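Local coordinates for protein ornithine carbamoyltransferase, mitochondrial (Coccidioides immitis, PDB 3SDS) that catalyses the transfer of the carbamoyl group from carbamoyl phosphate to L-ornithine, giving L-citrulline and phosphate in arginine biosynthesis, at residues S115-I118 against S119-S123; N148-D152 against T153-L157; A161-L164 against T165-E168; G195-N199 against V200-L204; A341-F345 against V346-G350. All coordinates share one frame; numbering follows the deposited sequence.

Contact 1: S115-I118 against S119-S123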
loop_
_atom_site.group_PDB
_atom_site.type_symbol
_atom_site.label_atom_id
_atom_site.label_comp_id
_atom_site.label_asym_id
_atom_site.label_seq_id
_atom_site.Cartn_x
_atom_site.Cartn_y
_atom_site.Cartn_z
ATOM N N SER A 115 12.362 -16.523 -2.868
ATOM C CA SER A 115 13.552 -15.900 -2.307
ATOM C C SER A 115 14.515 -15.288 -3.358
ATOM O O SER A 115 14.936 -14.153 -3.214
ATOM C CB SER A 115 14.274 -16.953 -1.472
ATOM O OG SER A 115 15.153 -16.350 -0.560
ATOM N N VAL A 116 14.863 -16.029 -4.409
ATOM C CA VAL A 116 15.805 -15.507 -5.396
ATOM C C VAL A 116 15.173 -14.347 -6.166
ATOM O O VAL A 116 15.796 -13.280 -6.308
ATOM C CB VAL A 116 16.324 -16.601 -6.362
ATOM C CG1 VAL A 116 16.871 -15.988 -7.670
ATOM C CG2 VAL A 116 17.377 -17.464 -5.684
ATOM N N VAL A 117 13.925 -14.559 -6.606
ATOM C CA VAL A 117 13.153 -13.617 -7.438
ATOM C C VAL A 117 12.824 -12.266 -6.785
ATOM O O VAL A 117 13.097 -11.214 -7.366
ATOM C CB VAL A 117 11.854 -14.285 -7.976
ATOM C CG1 VAL A 117 11.004 -13.291 -8.789
ATOM C CG2 VAL A 117 12.209 -15.482 -8.836
ATOM N N ILE A 118 12.229 -12.288 -5.596
ATOM C CA ILE A 118 11.882 -11.039 -4.894
ATOM C C ILE A 118 13.126 -10.242 -4.539
ATOM O O ILE A 118 13.168 -9.030 -4.782
ATOM C CB ILE A 118 10.988 -11.269 -3.635
ATOM C CG1 ILE A 118 9.649 -11.885 -4.064
ATOM C CG2 ILE A 118 10.728 -9.967 -2.895
ATOM C CD1 ILE A 118 8.569 -11.934 -2.983
ATOM N N SER A 119 14.142 -10.922 -4.003
ATOM C CA SER A 119 15.378 -10.246 -3.589
ATOM C C SER A 119 16.138 -9.584 -4.752
ATOM O O SER A 119 16.928 -8.656 -4.530
ATOM C CB SER A 119 16.301 -11.179 -2.779
ATOM O OG SER A 119 16.960 -12.111 -3.596
ATOM N N SER A 120 15.892 -10.041 -5.980
ATOM C CA SER A 120 16.583 -9.466 -7.120
ATOM C C SER A 120 15.985 -8.126 -7.601
ATOM O O SER A 120 16.605 -7.415 -8.408
ATOM C CB SER A 120 16.734 -10.493 -8.257
ATOM O OG SER A 120 15.500 -10.831 -8.863
ATOM N N MET A 121 14.799 -7.777 -7.091
ATOM C CA MET A 121 14.086 -6.533 -7.494
ATOM C C MET A 121 13.803 -5.586 -6.306
ATOM O O MET A 121 13.063 -4.620 -6.454
ATOM C CB MET A 121 12.789 -6.829 -8.299
ATOM C CG MET A 121 12.948 -7.712 -9.558
ATOM S SD MET A 121 11.410 -8.043 -10.518
ATOM C CE MET A 121 10.558 -9.298 -9.572
ATOM N N VAL A 122 14.397 -5.853 -5.140
ATOM C CA VAL A 122 14.301 -4.939 -3.983
ATOM C C VAL A 122 15.665 -4.739 -3.323
ATOM O O VAL A 122 16.630 -5.466 -3.639
ATOM C CB VAL A 122 13.251 -5.413 -2.901
ATOM C CG1 VAL A 122 11.898 -5.773 -3.546
ATOM C CG2 VAL A 122 13.774 -6.571 -2.079
ATOM N N SER A 123 15.748 -3.782 -2.398
ATOM C CA SER A 123 16.991 -3.544 -1.658
ATOM C C SER A 123 17.060 -4.171 -0.252
ATOM O O SER A 123 18.161 -4.264 0.336
ATOM C CB SER A 123 17.246 -2.054 -1.558
ATOM O OG SER A 123 17.244 -1.493 -2.858
#
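A local helix-end contact, in which S119 and S120 turn their hydroxyls back to carbonyls of the preceding turn, closes helix 111-119 before strand 124-128. It lies in the carbamoyl phosphate domain. The S119 OG lies 2.9 Å from S115 O and 3.2 Å from V116 O. Which of the two carbonyls takes its proton is not settled. The same oxygen is also bonded to S143 N, so it is held from outside the turn as well. S120 OG donates to V117 O over 2.9 Å, tilted 32° from the carbonyl plane. Its torsion allows this: OG sits between the backbone N and the carbonyl carbon (chi1 69°), facing the preceding turn. The backbone bonds of this turn from S119 N and S120 N are weak. A better one runs from M121 N to I118 O, 3.1 Å, and spans three residues instead of four. The N-H approaches from above the carbonyl plane. M121 lies alongside V117, pointing the same way. A bend at chi3 (-77°) brings CE back to V117 CG1, 4.1 Å away. On another side of the turn, I118 CG2 approaches V122 CG1 at 4.4 Å. F328, R79, E332 and L335 of a neighbouring subunit pack on V116, V117, S120 and M121, so this turn belongs to the trimer interface. Within its own chain, S115 rests on L138 and H141 of helix 132-141, while I118 and V122 cover M72 and A70 of strand 68-73.

Contact 2: N148-D152 against T153-L157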
loop_
_atom_site.group_PDB
_atom_site.type_symbol
_atom_site.label_atom_id
_atom_site.label_comp_id
_atom_site.label_asym_id
_atom_site.label_seq_id
_atom_site.Cartn_x
_atom_site.Cartn_y
_atom_site.Cartn_z
ATOM N N ASN A 148 14.793 -9.699 10.582
ATOM C CA ASN A 148 13.743 -10.497 11.230
ATOM C C ASN A 148 12.700 -9.662 11.975
ATOM O O ASN A 148 12.965 -9.140 13.056
ATOM C CB ASN A 148 14.381 -11.502 12.194
ATOM C CG ASN A 148 13.388 -12.542 12.723
ATOM O OD1 ASN A 148 12.211 -12.559 12.340
ATOM N ND2 ASN A 148 13.872 -13.429 13.608
ATOM N N ALA A 149 11.501 -9.568 11.413
ATOM C CA ALA A 149 10.434 -8.763 12.010
ATOM C C ALA A 149 9.822 -9.422 13.237
ATOM O O ALA A 149 9.276 -8.740 14.108
ATOM C CB ALA A 149 9.351 -8.469 10.974
ATOM N N LEU A 150 9.886 -10.752 13.276
ATOM C CA LEU A 150 9.367 -11.568 14.381
ATOM C C LEU A 150 9.308 -13.004 13.902
ATOM O O LEU A 150 8.790 -13.288 12.837
ATOM C CB LEU A 150 7.967 -11.108 14.839
ATOM C CG LEU A 150 7.308 -11.730 16.095
ATOM C CD1 LEU A 150 6.345 -10.739 16.799
ATOM C CD2 LEU A 150 6.587 -13.086 15.828
ATOM N N CYS A 151 9.857 -13.911 14.690
ATOM C CA CYS A 151 9.693 -15.332 14.430
ATOM C C CYS A 151 9.436 -16.071 15.751
ATOM O O CYS A 151 9.231 -15.455 16.805
ATOM C CB CYS A 151 10.875 -15.896 13.619
ATOM S SG CYS A 151 12.336 -16.517 14.534
ATOM N N ASP A 152 9.423 -17.391 15.678
ATOM C CA ASP A 152 9.090 -18.267 16.793
ATOM C C ASP A 152 9.956 -18.099 18.062
ATOM O O ASP A 152 9.475 -18.311 19.182
ATOM C CB ASP A 152 9.237 -19.683 16.273
ATOM C CG ASP A 152 8.265 -20.617 16.889
ATOM O OD1 ASP A 152 8.311 -20.755 18.137
ATOM O OD2 ASP A 152 7.469 -21.231 16.130
ATOM N N THR A 153 11.227 -17.723 17.865
ATOM C CA THR A 153 12.227 -17.663 18.939
ATOM C C THR A 153 12.964 -16.315 19.075
ATOM O O THR A 153 13.596 -16.067 20.105
ATOM C CB THR A 153 13.322 -18.790 18.805
ATOM O OG1 THR A 153 14.113 -18.572 17.628
ATOM C CG2 THR A 153 12.718 -20.190 18.752
ATOM N N PHE A 154 12.920 -15.450 18.059
ATOM C CA PHE A 154 13.625 -14.155 18.156
ATOM C C PHE A 154 12.737 -12.962 17.839
ATOM O O PHE A 154 11.691 -13.125 17.224
ATOM C CB PHE A 154 14.878 -14.142 17.269
ATOM C CG PHE A 154 15.792 -15.301 17.504
ATOM C CD1 PHE A 154 16.393 -15.492 18.752
ATOM C CD2 PHE A 154 16.053 -16.219 16.481
ATOM C CE1 PHE A 154 17.244 -16.589 18.986
ATOM C CE2 PHE A 154 16.913 -17.315 16.698
ATOM C CZ PHE A 154 17.505 -17.498 17.966
ATOM N N HIS A 155 13.156 -11.775 18.281
ATOM C CA HIS A 155 12.487 -10.500 17.953
ATOM C C HIS A 155 13.490 -9.347 18.123
ATOM O O HIS A 155 13.305 -8.487 18.979
ATOM C CB HIS A 155 11.248 -10.284 18.833
ATOM C CG HIS A 155 10.295 -9.240 18.322
ATOM N ND1 HIS A 155 10.702 -8.107 17.647
ATOM C CD2 HIS A 155 8.945 -9.146 18.423
ATOM C CE1 HIS A 155 9.647 -7.372 17.338
ATOM N NE2 HIS A 155 8.569 -7.982 17.796
ATOM N N PRO A 156 14.553 -9.319 17.301
ATOM C CA PRO A 156 15.637 -8.333 17.465
ATOM C C PRO A 156 15.196 -6.854 17.593
ATOM O O PRO A 156 15.717 -6.124 18.470
ATOM C CB PRO A 156 16.498 -8.531 16.204
ATOM C CG PRO A 156 15.656 -9.339 15.260
ATOM C CD PRO A 156 14.764 -10.170 16.115
ATOM N N LEU A 157 14.256 -6.417 16.745
ATOM C CA LEU A 157 13.807 -5.017 16.770
ATOM C C LEU A 157 13.253 -4.592 18.136
ATOM O O LEU A 157 13.449 -3.452 18.562
ATOM C CB LEU A 157 12.810 -4.696 15.640
ATOM C CG LEU A 157 13.345 -4.731 14.200
ATOM C CD1 LEU A 157 12.209 -4.619 13.218
ATOM C CD2 LEU A 157 14.364 -3.645 13.923
HETATM O O HOH W 1 12.420 -7.793 15.379
#
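N148, T153 and F154 carry much of this contact, a tight reversal of the chain. N148 extends its amide across the start of the F154 side chain, with ND2 3.9 Å from F154 CB. Amide and ring are almost perpendicular, 86° apart. ND2 also donates to C151 SG at 3.6 Å, close to the amide plane, and bonds L27 O outside the loop. OD1 accepts a weak bond from L150 N. The amide is therefore held at both ends. C151 SG also lies obliquely beside the F154 ring, a sulfur-aromatic contact. T153 sits at the bend, packed against the D152 carbonyl group. Its OG1 stands between backbone N and carbonyl carbon (chi1 66°) and lies over one face of the F154 ring, offset toward the rim. The turn is closed by C151 N donating to F154 O, 3.2 Å and nearly straight at 175°. Farther along, L150 CD1 meets H155 CD2 at 3.5 Å, while A149 O lies over a face of the imidazole. A water donates to N148 O (2.7 Å) and accepts from L157 N and, weakly, from H155 ND1. H155 is the N-cap residue of helix 156-169. It opens the His-Pro-X-Gln motif of the carbamoyltransferases, and by similarity H155 and Q158 bind carbamoyl phosphate together with nearby R334.

Contact 3: A161-L164 against T165-E168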
loop_
_atom_site.group_PDB
_atom_site.type_symbol
_atom_site.label_atom_id
_atom_site.label_comp_id
_atom_site.label_asym_id
_atom_site.label_seq_id
_atom_site.Cartn_x
_atom_site.Cartn_y
_atom_site.Cartn_z
ATOM N N ALA A 161 14.432 -1.464 20.853
ATOM C CA ALA A 161 13.467 -0.518 21.404
ATOM C C ALA A 161 13.471 -0.515 22.930
ATOM O O ALA A 161 13.511 0.555 23.560
ATOM C CB ALA A 161 12.077 -0.815 20.888
ATOM N N ASP A 162 13.437 -1.710 23.520
ATOM C CA ASP A 162 13.347 -1.822 24.971
ATOM C C ASP A 162 14.565 -1.222 25.661
ATOM O O ASP A 162 14.420 -0.474 26.641
ATOM C CB ASP A 162 13.083 -3.261 25.397
ATOM C CG ASP A 162 11.680 -3.707 25.049
ATOM O OD1 ASP A 162 10.905 -2.858 24.545
ATOM O OD2 ASP A 162 11.340 -4.895 25.270
ATOM N N PHE A 163 15.756 -1.498 25.130
ATOM C CA PHE A 163 16.966 -0.897 25.705
ATOM C C PHE A 163 17.089 0.616 25.463
ATOM O O PHE A 163 17.594 1.324 26.332
ATOM C CB PHE A 163 18.244 -1.697 25.385
ATOM C CG PHE A 163 18.531 -2.756 26.403
ATOM C CD1 PHE A 163 17.828 -3.957 26.397
ATOM C CD2 PHE A 163 19.456 -2.529 27.424
ATOM C CE1 PHE A 163 18.076 -4.932 27.379
ATOM C CE2 PHE A 163 19.695 -3.501 28.424
ATOM C CZ PHE A 163 19.008 -4.697 28.392
ATOM N N LEU A 164 16.582 1.117 24.329
ATOM C CA LEU A 164 16.467 2.563 24.125
ATOM C C LEU A 164 15.660 3.179 25.250
ATOM O O LEU A 164 16.022 4.242 25.769
ATOM C CB LEU A 164 15.775 2.897 22.797
ATOM C CG LEU A 164 15.518 4.392 22.477
ATOM C CD1 LEU A 164 16.775 5.271 22.673
ATOM C CD2 LEU A 164 14.986 4.586 21.077
ATOM N N THR A 165 14.564 2.511 25.619
ATOM C CA THR A 165 13.636 3.037 26.594
ATOM C C THR A 165 14.317 3.060 27.950
ATOM O O THR A 165 14.264 4.069 28.650
ATOM C CB THR A 165 12.361 2.188 26.665
ATOM O OG1 THR A 165 11.893 1.911 25.342
ATOM C CG2 THR A 165 11.282 2.910 27.432
ATOM N N ILE A 166 14.962 1.945 28.304
ATOM C CA ILE A 166 15.642 1.802 29.598
ATOM C C ILE A 166 16.733 2.877 29.719
ATOM O O ILE A 166 16.786 3.591 30.721
ATOM C CB ILE A 166 16.172 0.324 29.825
ATOM C CG1 ILE A 166 14.997 -0.670 29.892
ATOM C CG2 ILE A 166 17.067 0.203 31.085
ATOM C CD1 ILE A 166 15.373 -2.135 29.667
ATOM N N HIS A 167 17.547 3.014 28.670
ATOM C CA HIS A 167 18.617 4.022 28.579
ATOM C C HIS A 167 18.168 5.486 28.789
ATOM O O HIS A 167 18.923 6.282 29.334
ATOM C CB HIS A 167 19.366 3.869 27.240
ATOM C CG HIS A 167 20.378 4.945 26.964
ATOM N ND1 HIS A 167 20.164 5.956 26.046
ATOM C CD2 HIS A 167 21.621 5.156 27.466
ATOM C CE1 HIS A 167 21.224 6.747 26.000
ATOM N NE2 HIS A 167 22.121 6.283 26.856
ATOM N N GLU A 168 16.961 5.835 28.339
ATOM C CA GLU A 168 16.404 7.180 28.537
ATOM C C GLU A 168 15.931 7.424 29.977
ATOM O O GLU A 168 16.093 8.521 30.535
ATOM C CB GLU A 168 15.189 7.383 27.639
ATOM C CG GLU A 168 15.446 7.809 26.212
ATOM C CD GLU A 168 14.138 7.939 25.416
ATOM O OE1 GLU A 168 13.102 7.309 25.795
ATOM O OE2 GLU A 168 14.157 8.671 24.401
#
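From A161 to E168 the backbone is regular alpha helix, each of T165, I166, H167 and E168 donating its N-H to the carbonyl four residues earlier. The H167 N to F163 O bond, 2.9 Å at 167°, is the shortest and straightest of the four; those from T165 N and E168 N are more bent. A161 O is gripped twice. It accepts from T165 N and also from T165 OG1 at 2.8 Å, the hydroxyl standing above the carbonyl plane. OG1 can reach it because it lies beside its own backbone N and anti to its carbonyl carbon (chi1 -46°). The hydroxyl is also bonded to N333 ND2, which ties it to a second helix. I166 runs back along the turn, with CG1 3.3 Å from D162 O. Its CD1 lies over one face of the F163 ring, 4.5 Å from F163 CD1. E168 passes L164 O with CG at 3.6 Å, and its carboxylate goes on to a salt bridge with K48. D162 OD1 is bonded to Q158 NE2. It also lies close to E330 OE2, which may raise the pKa of one of the two acids. This is a helix enclosed on several sides. A161 and L164 lean on R334, N333 and W336 of helix 327-347. L164 also meets A44 and S45 of helix 34-51, and F163 fits among L204, A207 and A208 of helix 199-210.

Contact 4: G195-N199 against V200-L204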
loop_
_atom_site.group_PDB
_atom_site.type_symbol
_atom_site.label_atom_id
_atom_site.label_comp_id
_atom_site.label_asym_id
_atom_site.label_seq_id
_atom_site.Cartn_x
_atom_site.Cartn_y
_atom_site.Cartn_z
ATOM N N GLY A 195 5.698 -14.148 33.721
ATOM C CA GLY A 195 4.763 -14.653 32.708
ATOM C C GLY A 195 5.301 -15.795 31.859
ATOM O O GLY A 195 6.110 -16.579 32.323
ATOM N N ASP A 196 4.854 -15.884 30.610
ATOM C CA ASP A 196 5.318 -16.937 29.711
ATOM C C ASP A 196 6.693 -16.632 29.090
ATOM O O ASP A 196 7.043 -15.464 28.874
ATOM C CB ASP A 196 4.280 -17.221 28.609
ATOM C CG ASP A 196 4.638 -18.462 27.740
ATOM O OD1 ASP A 196 5.264 -19.446 28.245
ATOM O OD2 ASP A 196 4.276 -18.450 26.537
ATOM N N ALA A 197 7.458 -17.692 28.817
ATOM C CA ALA A 197 8.765 -17.586 28.168
ATOM C C ALA A 197 8.579 -17.562 26.662
ATOM O O ALA A 197 8.208 -18.573 26.067
ATOM C CB ALA A 197 9.641 -18.770 28.561
ATOM N N ASN A 198 8.822 -16.425 26.029
ATOM C CA ASN A 198 8.614 -16.363 24.595
ATOM C C ASN A 198 9.701 -15.613 23.840
ATOM O O ASN A 198 10.678 -15.135 24.441
ATOM C CB ASN A 198 7.215 -15.807 24.271
ATOM C CG ASN A 198 7.015 -14.362 24.739
ATOM O OD1 ASN A 198 7.964 -13.579 24.866
ATOM N ND2 ASN A 198 5.761 -14.002 24.974
ATOM N N ASN A 199 9.506 -15.519 22.522
ATOM C CA ASN A 199 10.415 -14.822 21.610
ATOM C C ASN A 199 10.999 -13.502 22.132
ATOM O O ASN A 199 12.216 -13.309 22.069
ATOM C CB ASN A 199 9.808 -14.662 20.196
ATOM C CG ASN A 199 8.426 -13.962 20.180
ATOM O OD1 ASN A 199 7.954 -13.394 21.175
ATOM N ND2 ASN A 199 7.788 -13.997 19.016
ATOM N N VAL A 200 10.144 -12.625 22.662
ATOM C CA VAL A 200 10.574 -11.320 23.148
ATOM C C VAL A 200 11.566 -11.432 24.309
ATOM O O VAL A 200 12.662 -10.851 24.259
ATOM C CB VAL A 200 9.378 -10.427 23.531
ATOM C CG1 VAL A 200 9.824 -9.292 24.458
ATOM C CG2 VAL A 200 8.646 -9.881 22.242
ATOM N N LEU A 201 11.193 -12.191 25.340
ATOM C CA LEU A 201 12.099 -12.457 26.459
ATOM C C LEU A 201 13.458 -12.998 25.983
ATOM O O LEU A 201 14.520 -12.504 26.403
ATOM C CB LEU A 201 11.461 -13.415 27.458
ATOM C CG LEU A 201 12.406 -14.017 28.495
ATOM C CD1 LEU A 201 13.047 -12.934 29.342
ATOM C CD2 LEU A 201 11.673 -15.020 29.365
ATOM N N PHE A 202 13.430 -13.985 25.089
ATOM C CA PHE A 202 14.681 -14.594 24.635
ATOM C C PHE A 202 15.728 -13.549 24.222
ATOM O O PHE A 202 16.840 -13.535 24.795
ATOM C CB PHE A 202 14.439 -15.634 23.540
ATOM C CG PHE A 202 13.432 -16.709 23.924
ATOM C CD1 PHE A 202 13.198 -17.026 25.262
ATOM C CD2 PHE A 202 12.743 -17.409 22.941
ATOM C CE1 PHE A 202 12.280 -17.987 25.612
ATOM C CE2 PHE A 202 11.825 -18.370 23.266
ATOM C CZ PHE A 202 11.585 -18.676 24.607
ATOM N N ASP A 203 15.365 -12.660 23.286
ATOM C CA ASP A 203 16.290 -11.633 22.776
ATOM C C ASP A 203 16.639 -10.571 23.818
ATOM O O ASP A 203 17.801 -10.127 23.890
ATOM C CB ASP A 203 15.753 -10.956 21.521
ATOM C CG ASP A 203 16.339 -11.524 20.229
ATOM O OD1 ASP A 203 17.563 -11.756 20.116
ATOM O OD2 ASP A 203 15.541 -11.709 19.293
ATOM N N LEU A 204 15.649 -10.172 24.618
ATOM C CA LEU A 204 15.875 -9.239 25.724
ATOM C C LEU A 204 16.965 -9.790 26.664
ATOM O O LEU A 204 17.949 -9.081 26.986
ATOM C CB LEU A 204 14.564 -8.980 26.476
ATOM C CG LEU A 204 14.488 -8.120 27.748
ATOM C CD1 LEU A 204 15.106 -6.749 27.549
ATOM C CD2 LEU A 204 13.028 -7.965 28.211
#
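F202 folds its ring over the backbone of N198, and this is the closely packed part of the contact. N198 O stands 3.1 Å above the ring plane, over its centre. The same oxygen accepts from F202 N at 3.1 Å, nearly along the C=O axis. The hydrogen bond closes the first turn of helix 199-210, and the ring covers the same carbonyl. V200 N faces two side-chain oxygens, N198 OD1 at 3.2 Å and N199 OD1 at 2.8 Å. Both bonds are weak and bent. N198 is the N-cap residue, and its OD1 makes the capping bond, its CG placed between backbone N and carbonyl carbon (chi1 64°). The looser part lies at A197, where CB only brushes F202 CE1, at 4.0 Å, and L201 CD2, at 4.3 Å. The amide nitrogens point to other partners: N198 ND2 bonds D265 and N199 ND2 bonds C151 O. D203 is likewise held from outside, by H155 N, I29 N and S28 OG. This is an asparagine-capped helix start after strand 190-194 of the Rossmann-like ornithine domain. By similarity N199 and D265 bind L-ornithine, so the cap probably borders the ornithine site.

Contact 5: A341-F345 against V346-G350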
loop_
_atom_site.group_PDB
_atom_site.type_symbol
_atom_site.label_atom_id
_atom_site.label_comp_id
_atom_site.label_asym_id
_atom_site.label_seq_id
_atom_site.Cartn_x
_atom_site.Cartn_y
_atom_site.Cartn_z
ATOM N N ALA A 341 18.320 0.438 12.606
ATOM C CA ALA A 341 18.617 -0.882 12.074
ATOM C C ALA A 341 18.709 -0.909 10.550
ATOM O O ALA A 341 19.623 -1.543 9.989
ATOM C CB ALA A 341 17.624 -1.906 12.575
ATOM N N LEU A 342 17.768 -0.234 9.888
ATOM C CA LEU A 342 17.784 -0.150 8.432
ATOM C C LEU A 342 18.989 0.649 7.936
ATOM O O LEU A 342 19.587 0.261 6.928
ATOM C CB LEU A 342 16.489 0.460 7.869
ATOM C CG LEU A 342 15.139 -0.207 8.123
ATOM C CD1 LEU A 342 14.051 0.845 8.073
ATOM C CD2 LEU A 342 14.859 -1.292 7.118
ATOM N N GLU A 343 19.347 1.754 8.600
ATOM C CA GLU A 343 20.584 2.456 8.219
ATOM C C GLU A 343 21.799 1.528 8.281
ATOM O O GLU A 343 22.645 1.535 7.367
ATOM C CB GLU A 343 20.865 3.687 9.089
ATOM C CG GLU A 343 21.949 4.612 8.515
ATOM C CD GLU A 343 22.783 5.298 9.592
ATOM O OE1 GLU A 343 22.476 5.098 10.791
ATOM O OE2 GLU A 343 23.755 6.034 9.237
ATOM N N ALA A 344 21.873 0.740 9.356
ATOM C CA ALA A 344 23.025 -0.116 9.607
ATOM C C ALA A 344 23.155 -1.254 8.593
ATOM O O ALA A 344 24.254 -1.531 8.079
ATOM C CB ALA A 344 22.954 -0.664 10.991
ATOM N N PHE A 345 22.034 -1.913 8.306
ATOM C CA PHE A 345 22.073 -3.134 7.512
ATOM C C PHE A 345 21.909 -2.889 6.017
ATOM O O PHE A 345 22.524 -3.594 5.216
ATOM C CB PHE A 345 21.111 -4.203 8.061
ATOM C CG PHE A 345 21.633 -4.883 9.313
ATOM C CD1 PHE A 345 22.372 -6.067 9.228
ATOM C CD2 PHE A 345 21.430 -4.312 10.574
ATOM C CE1 PHE A 345 22.879 -6.675 10.369
ATOM C CE2 PHE A 345 21.932 -4.923 11.739
ATOM C CZ PHE A 345 22.662 -6.099 11.632
ATOM N N VAL A 346 21.125 -1.876 5.646
ATOM C CA VAL A 346 20.880 -1.590 4.232
ATOM C C VAL A 346 21.830 -0.509 3.660
ATOM O O VAL A 346 22.499 -0.738 2.650
ATOM C CB VAL A 346 19.408 -1.224 3.958
ATOM C CG1 VAL A 346 19.145 -1.191 2.438
ATOM C CG2 VAL A 346 18.474 -2.213 4.663
ATOM N N VAL A 347 21.887 0.656 4.302
ATOM C CA VAL A 347 22.716 1.744 3.807
ATOM C C VAL A 347 24.196 1.489 4.071
ATOM O O VAL A 347 24.999 1.637 3.159
ATOM C CB VAL A 347 22.300 3.109 4.393
ATOM C CG1 VAL A 347 23.050 4.245 3.701
ATOM C CG2 VAL A 347 20.811 3.301 4.252
ATOM N N ASN A 348 24.561 1.111 5.299
ATOM C CA ASN A 348 25.965 0.863 5.636
ATOM C C ASN A 348 26.403 -0.569 5.339
ATOM O O ASN A 348 27.480 -1.027 5.767
ATOM C CB ASN A 348 26.232 1.248 7.082
ATOM C CG ASN A 348 26.066 2.732 7.313
ATOM O OD1 ASN A 348 26.215 3.534 6.380
ATOM N ND2 ASN A 348 25.729 3.116 8.551
ATOM N N LYS A 349 25.553 -1.268 4.584
ATOM C CA LYS A 349 25.796 -2.653 4.183
ATOM C C LYS A 349 26.401 -3.497 5.327
ATOM O O LYS A 349 27.263 -4.339 5.097
ATOM C CB LYS A 349 26.660 -2.685 2.905
ATOM C CG LYS A 349 26.288 -1.585 1.885
ATOM C CD LYS A 349 26.099 -2.095 0.451
ATOM C CE LYS A 349 25.127 -1.167 -0.337
ATOM N NZ LYS A 349 24.600 -1.791 -1.613
ATOM N N GLY A 350 25.960 -3.247 6.561
ATOM C CA GLY A 350 26.402 -4.061 7.684
ATOM C C GLY A 350 27.598 -3.589 8.502
ATOM O O GLY A 350 27.905 -4.197 9.523
#
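N348 folds back over the end of helix 327-347, against E343 and A344. Its CB lies 3.6 Å from both A344 O and E343 O. CG is carried back over the turn because it lies beside the backbone N (chi1 -65°), and it meets E343 O. The tip, ND2, lies near E343 O as well and comes to 3.6 Å from E343 OE2. Amide and carboxylate planes are 57° apart. The two groups only lie near each other. The carboxylate is bonded elsewhere: OE2 forms a salt bridge with R59, and OE1 is bonded to Y47 OH. The backbone changes its spacing along this stretch. V346 N donates to L342 O over 2.9 Å, the usual four-residue step. N348 N then reaches E343 O, also 2.9 Å, across five residues, a wider pi-type turn. G350 N bonds A344 O at 2.9 Å and closes a still longer loop of six residues. K349 has left-handed helical angles (phi 41°) within this loop, and its CA makes a C-H...O contact with F345 O. G350 follows with positive phi as well. L342 and V346 meet through CD2 and CG2, and L342 packs on A87 and V88 of helix 78-90. F345 packs on R24 and L26. The arrangement is a helix C-terminus that widens into a pi-type turn and then reverses through left-handed residues. Here it closes the C-terminal helix of the carbamoyltransferase fold against its N-terminal domain.

In the fold
From the N terminus the five contacts come in series, and none nests in or crosses another. Each spans only a few residues; contact 3 is plain helix and closes no loop. Contact 1 ends helix 111-119. Contact 2 joins strand 146-148 to helix 156-169, and contact 3 continues along that helix. Contact 4 starts helix 199-210 in the second domain, and contact 5 finishes helix 327-347. The long links lie between contacts. Contacts 2 and 4 meet across the domain boundary through two probable hydrogen bonds and through T153 packing on F202. F163 of contact 3 packs on L204 of contact 4. The last helix returns to the first domain, where V346 touches S123 of contact 1 and A341 touches L157 of contact 2.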